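Side-chain contacts in serine protease pet (Escherichia coli, PDB 4OM9), which acts as a secreted serine protease and enterotoxin, the passenger domain of an autotransporter from enteroaggregative Escherichia coli: residues 71-74 with 75-78; 550-553 with 554-558. All coordinates share one frame; numbering follows the deposited sequence.

Interaction 1: residues 71-74 with 75-78; sequences AHNA and KNKS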
loop_
_atom_site.group_PDB
_atom_site.type_symbol
_atom_site.label_atom_id
_atom_site.label_comp_id
_atom_site.label_asym_id
_atom_site.label_seq_id
_atom_site.Cartn_x
_atom_site.Cartn_y
_atom_site.Cartn_z
ATOM N N ALA A 71 -0.882 -32.572 -29.508
ATOM C CA ALA A 71 -1.498 -33.906 -29.624
ATOM C C ALA A 71 -0.638 -35.025 -29.052
ATOM O O ALA A 71 -1.154 -35.899 -28.353
ATOM C CB ALA A 71 -1.845 -34.226 -31.107
ATOM N N HIS A 72 0.664 -35.010 -29.340
ATOM C CA HIS A 72 1.532 -36.098 -28.890
ATOM C C HIS A 72 1.909 -35.933 -27.416
ATOM O O HIS A 72 2.794 -36.626 -26.907
ATOM C CB HIS A 72 2.787 -36.211 -29.778
ATOM C CG HIS A 72 3.860 -35.203 -29.483
ATOM N ND1 HIS A 72 3.772 -33.882 -29.863
ATOM C CD2 HIS A 72 5.069 -35.343 -28.888
ATOM C CE1 HIS A 72 4.872 -33.242 -29.496
ATOM N NE2 HIS A 72 5.673 -34.107 -28.903
ATOM N N ASN A 73 1.221 -35.019 -26.736
ATOM C CA ASN A 73 1.293 -34.923 -25.285
ATOM C C ASN A 73 0.379 -35.959 -24.634
ATOM O O ASN A 73 0.358 -36.105 -23.410
ATOM C CB ASN A 73 0.924 -33.517 -24.808
ATOM C CG ASN A 73 2.121 -32.753 -24.264
ATOM O OD1 ASN A 73 3.268 -33.172 -24.430
ATOM N ND2 ASN A 73 1.857 -31.623 -23.608
ATOM N N ALA A 74 -0.384 -36.667 -25.460
ATOM C CA ALA A 74 -1.200 -37.773 -24.984
ATOM C C ALA A 74 -0.301 -38.899 -24.489
ATOM O O ALA A 74 -0.574 -39.519 -23.462
ATOM C CB ALA A 74 -2.125 -38.267 -26.082
ATOM N N LYS A 75 0.778 -39.147 -25.226
ATOM C CA LYS A 75 1.762 -40.167 -24.866
ATOM C C LYS A 75 2.501 -39.814 -23.576
ATOM O O LYS A 75 2.849 -40.692 -22.782
ATOM C CB LYS A 75 2.770 -40.358 -26.001
ATOM C CG LYS A 75 2.138 -40.490 -27.378
ATOM C CD LYS A 75 3.183 -40.775 -28.452
ATOM C CE LYS A 75 4.268 -39.709 -28.475
ATOM N NZ LYS A 75 5.109 -39.796 -29.704
ATOM N N ASN A 76 2.747 -38.521 -23.382
ATOM C CA ASN A 76 3.386 -38.028 -22.170
ATOM C C ASN A 76 2.594 -38.440 -20.935
ATOM O O ASN A 76 1.374 -38.623 -21.011
ATOM C CB ASN A 76 3.536 -36.504 -22.220
ATOM C CG ASN A 76 4.561 -36.046 -23.244
ATOM O OD1 ASN A 76 4.947 -36.801 -24.137
ATOM N ND2 ASN A 76 5.010 -34.802 -23.114
ATOM N N LYS A 77 3.292 -38.600 -19.811
ATOM C CA LYS A 77 2.659 -38.954 -18.539
ATOM C C LYS A 77 1.556 -37.952 -18.237
ATOM O O LYS A 77 1.740 -37.020 -17.449
ATOM C CB LYS A 77 3.691 -38.990 -17.407
ATOM C CG LYS A 77 3.147 -39.471 -16.066
ATOM C CD LYS A 77 2.450 -40.814 -16.194
ATOM C CE LYS A 77 2.136 -41.396 -14.830
ATOM N NZ LYS A 77 3.379 -41.644 -14.055
ATOM N N SER A 78 0.412 -38.156 -18.885
ATOM C CA SER A 78 -0.619 -37.134 -18.989
ATOM C C SER A 78 -0.033 -35.832 -19.522
ATOM O O SER A 78 -0.292 -35.454 -20.669
ATOM C CB SER A 78 -1.292 -36.881 -17.647
ATOM O OG SER A 78 -2.004 -35.659 -17.684
#

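Interaction 2: residues 550-553 with 554-558; sequences AENS and VNQKN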
loop_
_atom_site.group_PDB
_atom_site.type_symbol
_atom_site.label_atom_id
_atom_site.label_comp_id
_atom_site.label_asym_id
_atom_site.label_seq_id
_atom_site.Cartn_x
_atom_site.Cartn_y
_atom_site.Cartn_z
ATOM N N ALA A 550 25.534 -20.421 -6.248
ATOM C CA ALA A 550 26.041 -20.003 -7.542
ATOM C C ALA A 550 25.849 -18.505 -7.744
ATOM O O ALA A 550 26.569 -17.884 -8.517
ATOM C CB ALA A 550 25.374 -20.784 -8.647
ATOM N N GLU A 551 24.890 -17.921 -7.031
ATOM C CA GLU A 551 24.638 -16.489 -7.140
ATOM C C GLU A 551 25.109 -15.703 -5.891
ATOM O O GLU A 551 24.840 -14.499 -5.755
ATOM C CB GLU A 551 23.149 -16.238 -7.386
ATOM C CG GLU A 551 22.571 -16.954 -8.607
ATOM C CD GLU A 551 21.115 -16.603 -8.851
ATOM O OE1 GLU A 551 20.319 -16.662 -7.886
ATOM O OE2 GLU A 551 20.768 -16.244 -9.999
ATOM N N ASN A 552 25.823 -16.379 -4.994
ATOM C CA ASN A 552 26.250 -15.778 -3.728
ATOM C C ASN A 552 27.200 -14.581 -3.877
ATOM O O ASN A 552 27.013 -13.561 -3.216
ATOM C CB ASN A 552 26.911 -16.832 -2.844
ATOM C CG ASN A 552 27.558 -16.228 -1.600
ATOM O OD1 ASN A 552 26.883 -15.610 -0.775
ATOM N ND2 ASN A 552 28.868 -16.414 -1.458
ATOM N N SER A 553 28.201 -14.699 -4.750
ATOM C CA SER A 553 29.196 -13.647 -4.945
ATOM C C SER A 553 28.579 -12.339 -5.393
ATOM O O SER A 553 28.834 -11.301 -4.790
ATOM C CB SER A 553 30.257 -14.086 -5.966
ATOM O OG SER A 553 30.927 -15.239 -5.503
ATOM N N VAL A 554 27.776 -12.392 -6.452
ATOM C CA VAL A 554 27.137 -11.194 -6.977
ATOM C C VAL A 554 26.109 -10.653 -5.986
ATOM O O VAL A 554 25.827 -9.454 -5.963
ATOM C CB VAL A 554 26.457 -11.455 -8.345
ATOM C CG1 VAL A 554 25.231 -12.359 -8.194
ATOM C CG2 VAL A 554 26.061 -10.141 -9.008
ATOM N N ASN A 555 25.560 -11.536 -5.156
ATOM C CA ASN A 555 24.607 -11.122 -4.137
ATOM C C ASN A 555 25.335 -10.473 -2.960
ATOM O O ASN A 555 24.825 -9.545 -2.346
ATOM C CB ASN A 555 23.752 -12.309 -3.658
ATOM C CG ASN A 555 22.569 -12.614 -4.588
ATOM O OD1 ASN A 555 22.106 -11.753 -5.342
ATOM N ND2 ASN A 555 22.069 -13.842 -4.518
ATOM N N GLN A 556 26.534 -10.952 -2.649
ATOM C CA GLN A 556 27.319 -10.345 -1.574
ATOM C C GLN A 556 27.821 -8.945 -1.945
ATOM O O GLN A 556 27.886 -8.064 -1.093
ATOM C CB GLN A 556 28.506 -11.236 -1.183
ATOM C CG GLN A 556 28.139 -12.561 -0.498
ATOM C CD GLN A 556 27.320 -12.397 0.773
ATOM O OE1 GLN A 556 27.271 -11.322 1.368
ATOM N NE2 GLN A 556 26.668 -13.478 1.194
ATOM N N LYS A 557 28.161 -8.730 -3.211
ATOM C CA LYS A 557 28.648 -7.420 -3.633
ATOM C C LYS A 557 27.529 -6.384 -3.783
ATOM O O LYS A 557 27.735 -5.198 -3.528
ATOM C CB LYS A 557 29.428 -7.534 -4.945
ATOM C CG LYS A 557 30.334 -6.343 -5.221
ATOM C CD LYS A 557 31.704 -6.794 -5.722
ATOM C CE LYS A 557 32.515 -5.632 -6.281
ATOM N NZ LYS A 557 31.911 -5.077 -7.528
ATOM N N ASN A 558 26.345 -6.819 -4.200
ATOM C CA ASN A 558 25.229 -5.890 -4.339
ATOM C C ASN A 558 24.340 -5.865 -3.102
ATOM O O ASN A 558 23.437 -5.038 -3.002
ATOM C CB ASN A 558 24.393 -6.233 -5.577
ATOM C CG ASN A 558 25.186 -6.115 -6.867
ATOM O OD1 ASN A 558 26.340 -6.527 -6.929
ATOM N ND2 ASN A 558 24.572 -5.543 -7.899
#

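Interaction 1: residues 71-74 with 75-78
His72 and Asn73 meet Lys75 and Asn76 in a local turn contact, side chain on side chain, within the loop that follows strand 66-70 of a chymotrypsin-like protease fold. Sequence pattern and family make His72 the probable catalytic histidine: its backbone N is hydrogen-bonded to Asp101 OD1, and its side chain rests against Ser208, the serine of a GDSGS motif. The turn is closed by a backbone hydrogen bond from Ala74 N to Ala71 O (3.1 Å). Lys75 lies back over the same turn. A bend at chi3 (-56°) swings its CE to the edge of the His72 imidazole, near the ring plane and 4.0 Å from His72 CB, so the lysine contributes aliphatic chain here, while its NZ stays 5.8 Å from His72 NE2. The side chains of Asn73 and Asn76 approach at a slant, with amide planes 51° apart. Asn73 OD1 comes within 2.7 Å of Asn76 ND2, but the angle is too poor for a hydrogen bond. The other end of the buried Asn73 amide has its partner outside the turn, ND2 donating to Ser208 O. Asn76 CB packs 3.4 Å from Asn73 O.

Interaction 2: residues 550-553 with 554-558
Asn552 and Gln556, one helical turn apart, are joined twice. Between the side chains, Gln556 NE2 donates to Asn552 OD1 over 2.9 Å in a fairly straight bond (162° at the hydrogen), and the acceptor lies almost in the plane of the glutamine amide. In the backbone, Gln556 N reaches Asn552 O at 2.7 Å. Gln556 chi1 (-68°) brings its CG to 3.3 Å from Asn552 OD1, and a bend at chi2 then turns the amide so that NE2 reaches the same oxygen, the two amide planes standing 69° apart. The same backbone pattern continues with Asn555 N to Glu551 O and Lys557 N to Ser553 O, both 3.1 Å. Glu551, whose O takes the first of these bonds, is at the N-cap position of helix 552-558 and is also the first residue past helix 543-550 to leave helical backbone angles: a helix-helix junction in the long excursion between strands 514-520 and 576-583 of the beta-helix passenger. Its carboxylate is taken up by a salt bridge with Lys35 and hydrogen bonds with Ala10 N and Ser564 OG. Asn555 shares Ser564 through ND2, while its OD1 meets Thr560 and Trp9 NE1, which fixes the orientation of this buried amide. Around the Glu551 carbonyl oxygen sit carbons: Asn555 CB at 3.2 Å from Glu551 O and Val554 CG1, whose side chain also touches Trp9, at 3.3 Å.

In the fold
Both contacts are local, one in a loop and one at the start of a helix, and they lie far apart in the model: the centres of interactions 1 and 2 are 40 Å from each other and their nearest atoms about 28 Å, with no touch. Interaction 1 belongs to the protease domain and lies at its probable active site, with Asp101 and Ser208 beside it. Interaction 2 comes much later in the chain, yet it still reaches the N-terminal part: Trp9, Ala10 and Lys35 meet Glu551 or Val554, so the helical excursion of the beta-helix is docked against that region. Its distance makes a direct part in catalysis unlikely.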